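Local atomic coordinates of spectinomycin phosphotransferase (PDB entry 3I1A), a protein that probably phosphorylates the aminocyclitol antibiotic spectinomycin at the expense of a nucleotide, a reaction that confers antibiotic resistance. Residues 256-259 with 260-264; 271-274 with 275-278; 301-304 with 305-308. All coordinates share one frame; numbering follows the deposited sequence.

How the contacts relate
All three contacts are helix starts, met in chain order: contact 1 opens helix 257-267, contact 2 opens helix 274-297 and contact 3 opens helix 303-315. Contacts 1 and 2 have centres 16 Å apart and touch directly, where Tyr-264 OH lies 3.7 Å from Val-272 CG2. Contact 3 stands far from both, its centre 36 Å from each of theirs. The nearest atoms of contacts 1 and 3 are about 22 Å apart. The nearest atoms of contacts 2 and 3 are about 23 Å apart. Helix 274-297 runs from contact 2 and is followed by the helix of contact 3. None of the three adjoins the nucleotide-binding residues, such as Phe-50 and Ile-103, or the magnesium ligands Asn-217 and Asp-230.

Contact 1: 256-259 with 260-264; sequences KPHE and IQYFY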
ATOM      1  N   LYS A 256      -9.154  11.004 -13.429  1.00 25.37           N
ATOM      2  CA  LYS A 256     -10.215  11.440 -14.314  1.00 26.85           C
ATOM      3  C   LYS A 256     -11.570  11.586 -13.632  1.00 26.33           C
ATOM      4  O   LYS A 256     -11.977  10.750 -12.823  1.00 25.02           O
ATOM      5  CB  LYS A 256     -10.307  10.464 -15.479  1.00 28.35           C
ATOM      6  CG  LYS A 256      -8.978  10.289 -16.195  1.00 29.91           C
ATOM      7  CD  LYS A 256      -9.025   9.152 -17.190  1.00 33.38           C
ATOM      8  CE  LYS A 256      -7.741   9.127 -17.988  1.00 35.77           C
ATOM      9  NZ  LYS A 256      -7.543  10.434 -18.675  1.00 36.08           N
ATOM     10  N   PRO A 257     -12.298  12.660 -13.961  1.00 26.91           N
ATOM     11  CA  PRO A 257     -13.614  12.935 -13.385  1.00 26.53           C
ATOM     12  C   PRO A 257     -14.618  11.781 -13.388  1.00 25.55           C
ATOM     13  O   PRO A 257     -15.268  11.526 -12.376  1.00 24.19           O
ATOM     14  CB  PRO A 257     -14.089  14.140 -14.195  1.00 28.22           C
ATOM     15  CG  PRO A 257     -12.815  14.866 -14.450  1.00 28.53           C
ATOM     16  CD  PRO A 257     -11.893  13.750 -14.865  1.00 28.08           C
ATOM     17  N   HIS A 258     -14.741  11.052 -14.492  1.00 24.55           N
ATOM     18  CA  HIS A 258     -15.715   9.960 -14.519  1.00 25.51           C
ATOM     19  C   HIS A 258     -15.417   8.826 -13.537  1.00 24.45           C
ATOM     20  O   HIS A 258     -16.330   8.125 -13.082  1.00 24.63           O
ATOM     21  CB  HIS A 258     -15.858   9.376 -15.935  1.00 28.08           C
ATOM     22  CG  HIS A 258     -14.650   8.631 -16.414  1.00 31.58           C
ATOM     23  ND1 HIS A 258     -13.653   9.228 -17.155  1.00 31.74           N
ATOM     24  CD2 HIS A 258     -14.272   7.341 -16.244  1.00 32.62           C
ATOM     25  CE1 HIS A 258     -12.713   8.338 -17.421  1.00 33.34           C
ATOM     26  NE2 HIS A 258     -13.063   7.184 -16.878  1.00 33.25           N
ATOM     27  N   GLU A 259     -14.140   8.646 -13.216  1.00 23.09           N
ATOM     28  CA  GLU A 259     -13.724   7.598 -12.298  1.00 21.21           C
ATOM     29  C   GLU A 259     -14.254   7.972 -10.925  1.00 21.72           C
ATOM     30  O   GLU A 259     -14.733   7.115 -10.181  1.00 22.73           O
ATOM     31  CB  GLU A 259     -12.199   7.501 -12.274  1.00 21.37           C
ATOM     32  CG  GLU A 259     -11.629   7.167 -13.658  1.00 22.61           C
ATOM     33  CD  GLU A 259     -10.132   7.291 -13.737  1.00 22.27           C
ATOM     34  OE1 GLU A 259      -9.528   8.010 -12.895  1.00 22.66           O
ATOM     35  OE2 GLU A 259      -9.561   6.678 -14.663  1.00 24.05           O
ATOM     36  N   ILE A 260     -14.162   9.259 -10.603  1.00 20.08           N
ATOM     37  CA  ILE A 260     -14.649   9.760  -9.327  1.00 19.51           C
ATOM     38  C   ILE A 260     -16.164   9.558  -9.218  1.00 20.00           C
ATOM     39  O   ILE A 260     -16.679   9.095  -8.188  1.00 17.84           O
ATOM     40  CB  ILE A 260     -14.264  11.234  -9.168  1.00 20.41           C
ATOM     41  CG1 ILE A 260     -12.733  11.348  -9.167  1.00 20.67           C
ATOM     42  CG2 ILE A 260     -14.862  11.804  -7.892  1.00 19.59           C
ATOM     43  CD1 ILE A 260     -12.233  12.762  -9.139  1.00 20.01           C
ATOM     44  N   GLN A 261     -16.879   9.864 -10.296  1.00 18.59           N
ATOM     45  CA  GLN A 261     -18.330   9.700 -10.327  1.00 20.18           C
ATOM     46  C   GLN A 261     -18.771   8.258 -10.115  1.00 19.95           C
ATOM     47  O   GLN A 261     -19.684   7.988  -9.337  1.00 19.37           O
ATOM     48  CB  GLN A 261     -18.895  10.193 -11.671  1.00 21.19           C
ATOM     49  CG  GLN A 261     -20.400  10.005 -11.803  1.00 25.76           C
ATOM     50  CD  GLN A 261     -20.909  10.311 -13.206  1.00 27.44           C
ATOM     51  OE1 GLN A 261     -20.154  10.759 -14.080  1.00 26.94           O
ATOM     52  NE2 GLN A 261     -22.194  10.059 -13.429  1.00 30.00           N
ATOM     53  N   TYR A 262     -18.135   7.329 -10.827  1.00 19.82           N
ATOM     54  CA  TYR A 262     -18.473   5.918 -10.703  1.00 19.90           C
ATOM     55  C   TYR A 262     -18.118   5.420  -9.295  1.00 19.76           C
ATOM     56  O   TYR A 262     -18.888   4.681  -8.648  1.00 16.35           O
ATOM     57  CB  TYR A 262     -17.701   5.090 -11.751  1.00 21.80           C
ATOM     58  CG  TYR A 262     -17.885   5.505 -13.198  1.00 28.30           C
ATOM     59  CD1 TYR A 262     -17.005   5.044 -14.192  1.00 27.30           C
ATOM     60  CD2 TYR A 262     -18.921   6.359 -13.582  1.00 27.91           C
ATOM     61  CE1 TYR A 262     -17.159   5.429 -15.532  1.00 28.74           C
ATOM     62  CE2 TYR A 262     -19.085   6.751 -14.928  1.00 29.94           C
ATOM     63  CZ  TYR A 262     -18.202   6.286 -15.890  1.00 30.73           C
ATOM     64  OH  TYR A 262     -18.354   6.693 -17.205  1.00 31.51           O
ATOM     65  N   PHE A 263     -16.945   5.819  -8.811  1.00 17.91           N
ATOM     66  CA  PHE A 263     -16.548   5.401  -7.475  1.00 15.56           C
ATOM     67  C   PHE A 263     -17.587   5.805  -6.433  1.00 14.75           C
ATOM     68  O   PHE A 263     -18.050   4.957  -5.666  1.00 14.53           O
ATOM     69  CB  PHE A 263     -15.207   6.001  -7.066  1.00 14.92           C
ATOM     70  CG  PHE A 263     -14.809   5.657  -5.647  1.00 14.68           C
ATOM     71  CD1 PHE A 263     -14.156   4.456  -5.361  1.00 13.25           C
ATOM     72  CD2 PHE A 263     -15.163   6.503  -4.584  1.00 13.50           C
ATOM     73  CE1 PHE A 263     -13.863   4.094  -4.052  1.00 14.55           C
ATOM     74  CE2 PHE A 263     -14.872   6.144  -3.262  1.00 13.63           C
ATOM     75  CZ  PHE A 263     -14.222   4.941  -2.999  1.00 12.44           C
ATOM     76  N   TYR A 264     -17.964   7.080  -6.407  1.00 15.00           N
ATOM     77  CA  TYR A 264     -18.928   7.519  -5.406  1.00 15.20           C
ATOM     78  C   TYR A 264     -20.322   6.995  -5.596  1.00 17.24           C
ATOM     79  O   TYR A 264     -21.110   6.932  -4.641  1.00 15.76           O
ATOM     80  CB  TYR A 264     -18.896   9.032  -5.268  1.00 16.16           C
ATOM     81  CG  TYR A 264     -17.701   9.452  -4.452  1.00 14.82           C
ATOM     82  CD1 TYR A 264     -16.530   9.909  -5.055  1.00 14.34           C
ATOM     83  CD2 TYR A 264     -17.723   9.330  -3.058  1.00 16.02           C
ATOM     84  CE1 TYR A 264     -15.414  10.238  -4.292  1.00 15.82           C
ATOM     85  CE2 TYR A 264     -16.618   9.649  -2.292  1.00 16.88           C
ATOM     86  CZ  TYR A 264     -15.473  10.103  -2.904  1.00 15.62           C
ATOM     87  OH  TYR A 264     -14.406  10.441  -2.123  1.00 17.17           O
TER
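One face of the Tyr-262 ring carries the carbonyl oxygen of His-258, which stands 3.0 Å above the ring plane and is offset toward the rim on the CG side. The imidazole of His-258 meets the same tyrosine with its edge: its CD2 is 3.5 Å from Tyr-262 CE1, which lies near the imidazole plane. With ring planes at 52° and centroids 5.4 Å apart the rings meet obliquely. The imidazole reaches the phenol because His-258 CG sits between the backbone N and the carbonyl carbon (chi1 69°). These rings occupy successive turns at the N-terminal end of helix 257-267, where Lys-256 is the N-cap residue. Glu-259, three residues on, supplies one half of a capping box: Lys-256 N donates to Glu-259 OE1 at 3.1 Å, arriving from above the carboxylate plane. The helical bonds begin weakly, with Ile-260 N to Lys-256 O at 3.5 Å, and shorten to 2.9 Å from Phe-263 N to Glu-259 O. Between them, Tyr-262 N binds His-258 O, so the carbonyl that faces the phenol ring is also a helical acceptor. Trp-118 of helix 115-129 touches both Glu-259 and Tyr-262, while the Phe-263 side chain leads away from residues 256-259 to pack on Leu-121 and Leu-125 of that helix.

Contact 2: 271-274 with 275-278; sequences NVDK and TILS
Turning Asp-273 CG anti to its own backbone nitrogen (chi1 -172°) directs the carboxylate at the first-turn N-H groups of Thr-275 and Ile-276, which have no preceding helical carbonyl to bond, while Ile-276 CG1, placed beside its backbone N (chi1 -58°), runs back against that carboxylate. The motif is an aspartate N-cap, at the start of helix 274-297. A single oxygen takes both bonds: Asp-273 OD1 accepts from Thr-275 N at 2.9 Å, nearly along the C-O axis but with an N-H...O angle of 132°, and from Ile-276 N at 3.2 Å, a straighter bond arriving from above the carboxylate plane. Two donors therefore fix the rotation of the group, and its negative charge would be expected to interact favourably with the helix dipole. Asp-273 O and Lys-274 O then accept from Leu-277 N and Ser-278 N, the first two backbone bonds of the helix. Glu-240 of helix 240-243 binds Asp-273 N, and Leu-243 of the same helix touches both Val-272 and Leu-277. Beside the cap these two side chains cross, with Val-272 CG1 4.1 Å from Leu-277 CD1. The Ile-276 side chain crosses the aspartate at about a right angle, bringing its CD1 to 3.7 Å from Asp-273 OD2.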
ATOM      1  N   ASN A 271     -20.217  12.982   1.711  1.00 23.04           N
ATOM      2  CA  ASN A 271     -19.747  14.026   2.618  1.00 23.63           C
ATOM      3  C   ASN A 271     -18.322  13.692   2.993  1.00 22.13           C
ATOM      4  O   ASN A 271     -18.055  12.960   3.946  1.00 21.35           O
ATOM      5  CB  ASN A 271     -20.626  14.132   3.859  1.00 26.07           C
ATOM      6  CG  ASN A 271     -21.997  14.688   3.525  1.00 29.01           C
ATOM      7  OD1 ASN A 271     -22.120  15.843   3.119  1.00 30.47           O
ATOM      8  ND2 ASN A 271     -23.027  13.860   3.658  1.00 29.71           N
ATOM      9  N   VAL A 272     -17.414  14.268   2.216  1.00 22.01           N
ATOM     10  CA  VAL A 272     -15.993  14.043   2.364  1.00 21.18           C
ATOM     11  C   VAL A 272     -15.359  15.314   2.881  1.00 20.23           C
ATOM     12  O   VAL A 272     -15.601  16.400   2.354  1.00 21.83           O
ATOM     13  CB  VAL A 272     -15.405  13.615   0.989  1.00 21.75           C
ATOM     14  CG1 VAL A 272     -13.898  13.342   1.087  1.00 20.63           C
ATOM     15  CG2 VAL A 272     -16.133  12.357   0.504  1.00 21.20           C
ATOM     16  N   ASP A 273     -14.564  15.184   3.936  1.00 19.25           N
ATOM     17  CA  ASP A 273     -13.908  16.332   4.541  1.00 18.21           C
ATOM     18  C   ASP A 273     -12.752  16.750   3.644  1.00 20.78           C
ATOM     19  O   ASP A 273     -11.730  16.066   3.565  1.00 19.42           O
ATOM     20  CB  ASP A 273     -13.405  15.971   5.941  1.00 17.62           C
ATOM     21  CG  ASP A 273     -12.890  17.170   6.696  1.00 18.98           C
ATOM     22  OD1 ASP A 273     -12.199  18.009   6.093  1.00 20.59           O
ATOM     23  OD2 ASP A 273     -13.173  17.276   7.902  1.00 22.94           O
ATOM     24  N   LYS A 274     -12.926  17.881   2.966  1.00 19.00           N
ATOM     25  CA  LYS A 274     -11.932  18.386   2.033  1.00 21.86           C
ATOM     26  C   LYS A 274     -10.610  18.799   2.653  1.00 21.16           C
ATOM     27  O   LYS A 274      -9.565  18.769   1.985  1.00 21.72           O
ATOM     28  CB  LYS A 274     -12.518  19.551   1.225  1.00 25.88           C
ATOM     29  CG  LYS A 274     -11.486  20.352   0.452  1.00 30.24           C
ATOM     30  CD  LYS A 274     -12.146  21.454  -0.376  1.00 34.15           C
ATOM     31  CE  LYS A 274     -11.115  22.423  -0.925  1.00 36.09           C
ATOM     32  NZ  LYS A 274     -10.465  23.206   0.173  1.00 38.80           N
ATOM     33  N   THR A 275     -10.631  19.177   3.924  1.00 18.27           N
ATOM     34  CA  THR A 275      -9.400  19.577   4.576  1.00 18.64           C
ATOM     35  C   THR A 275      -8.566  18.328   4.843  1.00 17.15           C
ATOM     36  O   THR A 275      -7.356  18.318   4.633  1.00 15.65           O
ATOM     37  CB  THR A 275      -9.682  20.303   5.898  1.00 20.84           C
ATOM     38  OG1 THR A 275     -10.467  21.483   5.631  1.00 21.41           O
ATOM     39  CG2 THR A 275      -8.402  20.681   6.574  1.00 18.47           C
ATOM     40  N   ILE A 276      -9.213  17.269   5.307  1.00 14.53           N
ATOM     41  CA  ILE A 276      -8.462  16.055   5.562  1.00 14.09           C
ATOM     42  C   ILE A 276      -8.043  15.405   4.241  1.00 14.98           C
ATOM     43  O   ILE A 276      -6.946  14.865   4.136  1.00 13.67           O
ATOM     44  CB  ILE A 276      -9.258  15.040   6.410  1.00 14.26           C
ATOM     45  CG1 ILE A 276      -9.662  15.682   7.745  1.00 15.04           C
ATOM     46  CG2 ILE A 276      -8.363  13.810   6.710  1.00 14.94           C
ATOM     47  CD1 ILE A 276     -10.542  14.769   8.622  1.00 17.22           C
ATOM     48  N   LEU A 277      -8.897  15.478   3.227  1.00 15.69           N
ATOM     49  CA  LEU A 277      -8.548  14.882   1.931  1.00 15.58           C
ATOM     50  C   LEU A 277      -7.330  15.614   1.333  1.00 16.72           C
ATOM     51  O   LEU A 277      -6.408  14.985   0.808  1.00 15.92           O
ATOM     52  CB  LEU A 277      -9.723  14.980   0.947  1.00 16.02           C
ATOM     53  CG  LEU A 277      -9.608  14.128  -0.328  1.00 17.53           C
ATOM     54  CD1 LEU A 277      -9.988  12.683  -0.033  1.00 17.45           C
ATOM     55  CD2 LEU A 277     -10.575  14.673  -1.386  1.00 19.21           C
ATOM     56  N   SER A 278      -7.325  16.943   1.422  1.00 17.18           N
ATOM     57  CA  SER A 278      -6.201  17.716   0.883  1.00 18.44           C
ATOM     58  C   SER A 278      -4.937  17.464   1.718  1.00 18.38           C
ATOM     59  O   SER A 278      -3.829  17.394   1.181  1.00 18.60           O
ATOM     60  CB  SER A 278      -6.526  19.207   0.867  1.00 20.51           C
ATOM     61  OG  SER A 278      -5.452  19.937   0.272  1.00 19.63           O
TER

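Contact 3: 301-304 with 305-308; sequences QNNQ and SRLE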
ATOM      1  N   GLN A 301      21.884   2.968  -1.816  1.00 27.67           N
ATOM      2  CA  GLN A 301      21.557   1.917  -2.796  1.00 26.00           C
ATOM      3  C   GLN A 301      22.474   2.124  -3.993  1.00 23.89           C
ATOM      4  O   GLN A 301      23.092   3.177  -4.123  1.00 21.68           O
ATOM      5  CB  GLN A 301      20.118   2.033  -3.315  1.00 28.07           C
ATOM      6  CG  GLN A 301      18.985   1.817  -2.335  1.00 33.21           C
ATOM      7  CD  GLN A 301      17.700   1.442  -3.061  1.00 36.48           C
ATOM      8  OE1 GLN A 301      17.382   0.257  -3.225  1.00 39.07           O
ATOM      9  NE2 GLN A 301      16.963   2.452  -3.528  1.00 37.43           N
ATOM     10  N   ASN A 302      22.546   1.146  -4.891  1.00 24.56           N
ATOM     11  CA  ASN A 302      23.411   1.333  -6.049  1.00 23.42           C
ATOM     12  C   ASN A 302      22.811   2.393  -6.980  1.00 22.76           C
ATOM     13  O   ASN A 302      21.646   2.783  -6.846  1.00 20.83           O
ATOM     14  CB  ASN A 302      23.640   0.010  -6.792  1.00 25.11           C
ATOM     15  CG  ASN A 302      22.360  -0.591  -7.342  1.00 25.94           C
ATOM     16  OD1 ASN A 302      21.588   0.073  -8.040  1.00 26.85           O
ATOM     17  ND2 ASN A 302      22.138  -1.867  -7.052  1.00 26.84           N
ATOM     18  N   ASN A 303      23.602   2.857  -7.933  1.00 20.72           N
ATOM     19  CA  ASN A 303      23.125   3.908  -8.821  1.00 20.00           C
ATOM     20  C   ASN A 303      21.967   3.591  -9.751  1.00 19.42           C
ATOM     21  O   ASN A 303      21.246   4.497 -10.168  1.00 19.17           O
ATOM     22  CB  ASN A 303      24.306   4.472  -9.603  1.00 20.48           C
ATOM     23  CG  ASN A 303      25.290   5.184  -8.701  1.00 20.84           C
ATOM     24  OD1 ASN A 303      24.954   5.548  -7.567  1.00 22.83           O
ATOM     25  ND2 ASN A 303      26.504   5.396  -9.192  1.00 23.87           N
ATOM     26  N   GLN A 304      21.796   2.322 -10.106  1.00 19.24           N
ATOM     27  CA  GLN A 304      20.681   1.948 -10.963  1.00 19.87           C
ATOM     28  C   GLN A 304      19.399   2.145 -10.148  1.00 19.12           C
ATOM     29  O   GLN A 304      18.390   2.639 -10.649  1.00 18.76           O
ATOM     30  CB  GLN A 304      20.855   0.489 -11.399  1.00 23.22           C
ATOM     31  CG  GLN A 304      22.090   0.276 -12.298  1.00 28.75           C
ATOM     32  CD  GLN A 304      23.428   0.604 -11.613  1.00 31.76           C
ATOM     33  OE1 GLN A 304      23.755   0.062 -10.547  1.00 33.91           O
ATOM     34  NE2 GLN A 304      24.210   1.486 -12.232  1.00 33.83           N
ATOM     35  N   SER A 305      19.458   1.766  -8.876  0.50 17.73           N
ATOM     36  CA  SER A 305      18.322   1.897  -7.972  0.50 17.09           C
ATOM     37  C   SER A 305      18.034   3.363  -7.644  0.50 16.58           C
ATOM     38  O   SER A 305      16.876   3.769  -7.529  0.50 17.37           O
ATOM     39  CB  SER A 305      18.591   1.117  -6.688  0.50 17.22           C
ATOM     40  OG  SER A 305      18.656  -0.275  -6.963  0.50 16.58           O
ATOM     41  N   ARG A 306      19.091   4.150  -7.479  1.00 16.74           N
ATOM     42  CA  ARG A 306      18.931   5.570  -7.205  1.00 16.28           C
ATOM     43  C   ARG A 306      18.331   6.270  -8.420  1.00 17.82           C
ATOM     44  O   ARG A 306      17.550   7.185  -8.266  1.00 17.64           O
ATOM     45  CB  ARG A 306      20.267   6.206  -6.831  1.00 18.09           C
ATOM     46  CG  ARG A 306      20.694   5.863  -5.416  1.00 18.08           C
ATOM     47  CD  ARG A 306      22.115   6.329  -5.136  1.00 18.70           C
ATOM     48  NE  ARG A 306      22.233   7.788  -5.039  1.00 16.17           N
ATOM     49  CZ  ARG A 306      23.257   8.495  -5.510  1.00 17.44           C
ATOM     50  NH1 ARG A 306      24.268   7.892  -6.128  1.00 16.94           N
ATOM     51  NH2 ARG A 306      23.281   9.812  -5.344  1.00 16.54           N
ATOM     52  N   LEU A 307      18.709   5.860  -9.634  1.00 17.74           N
ATOM     53  CA  LEU A 307      18.109   6.493 -10.821  1.00 17.33           C
ATOM     54  C   LEU A 307      16.609   6.180 -10.842  1.00 16.33           C
ATOM     55  O   LEU A 307      15.804   7.007 -11.258  1.00 16.85           O
ATOM     56  CB  LEU A 307      18.759   5.982 -12.124  1.00 17.49           C
ATOM     57  CG  LEU A 307      18.204   6.492 -13.475  1.00 18.62           C
ATOM     58  CD1 LEU A 307      18.207   8.034 -13.610  1.00 21.37           C
ATOM     59  CD2 LEU A 307      19.093   5.900 -14.573  1.00 20.06           C
ATOM     60  N   GLU A 308      16.210   4.984 -10.423  1.00 17.22           N
ATOM     61  CA  GLU A 308      14.766   4.693 -10.426  1.00 17.61           C
ATOM     62  C   GLU A 308      14.047   5.622  -9.454  1.00 17.57           C
ATOM     63  O   GLU A 308      12.961   6.134  -9.759  1.00 17.31           O
ATOM     64  CB  GLU A 308      14.489   3.235 -10.047  1.00 19.45           C
ATOM     65  CG  GLU A 308      15.066   2.235 -11.044  1.00 27.19           C
ATOM     66  CD  GLU A 308      14.711   0.788 -10.724  1.00 30.72           C
ATOM     67  OE1 GLU A 308      14.840   0.368  -9.551  1.00 32.46           O
ATOM     68  OE2 GLU A 308      14.323   0.063 -11.667  1.00 36.25           O
TER
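Asn-302 and Ser-305 form the close-fitting part of this helix start, where the asparagine amide oxygen holds the serine backbone. Asn-302 OD1 accepts from Ser-305 N at 2.8 Å, a capping bond lying nearly along the amide C=O; in the serine conformer modelled here, Ser-305 OG may add a second bond to the same oxygen. This is an asparagine N-cap; CG sits between the backbone N and the carbonyl carbon (chi1 62°), folding the amide back over the first turn. Behind it Asn-302 O accepts from Arg-306 N, and Asn-303 O from Leu-307 N. The second polar grip is at the guanidinium: Asn-303 OD1 meets Arg-306 NH1 at 2.8 Å, near the guanidinium plane but above that of the amide, with the two flat groups turned 56° apart. The same NH1 makes a salt bridge to Asp-168, so the asparagine is a supplementary partner of a buried arginine. The looser side is exposed: Ser-305 CB sits over the face of the Gln-301 amide, 3.7 Å from Gln-301 CD, with NE2 bonded instead to Asp-295. Farther along, Glu-308 N reaches Gln-304 O at a longer 3.2 Å. Leu-170 of helix 169-180 touches Asn-303 and Arg-306, and Arg-306 NE and NH2 bind the carbonyls of Asp-295 and Leu-296, tying the start of helix 303-315 to the end of helix 274-297.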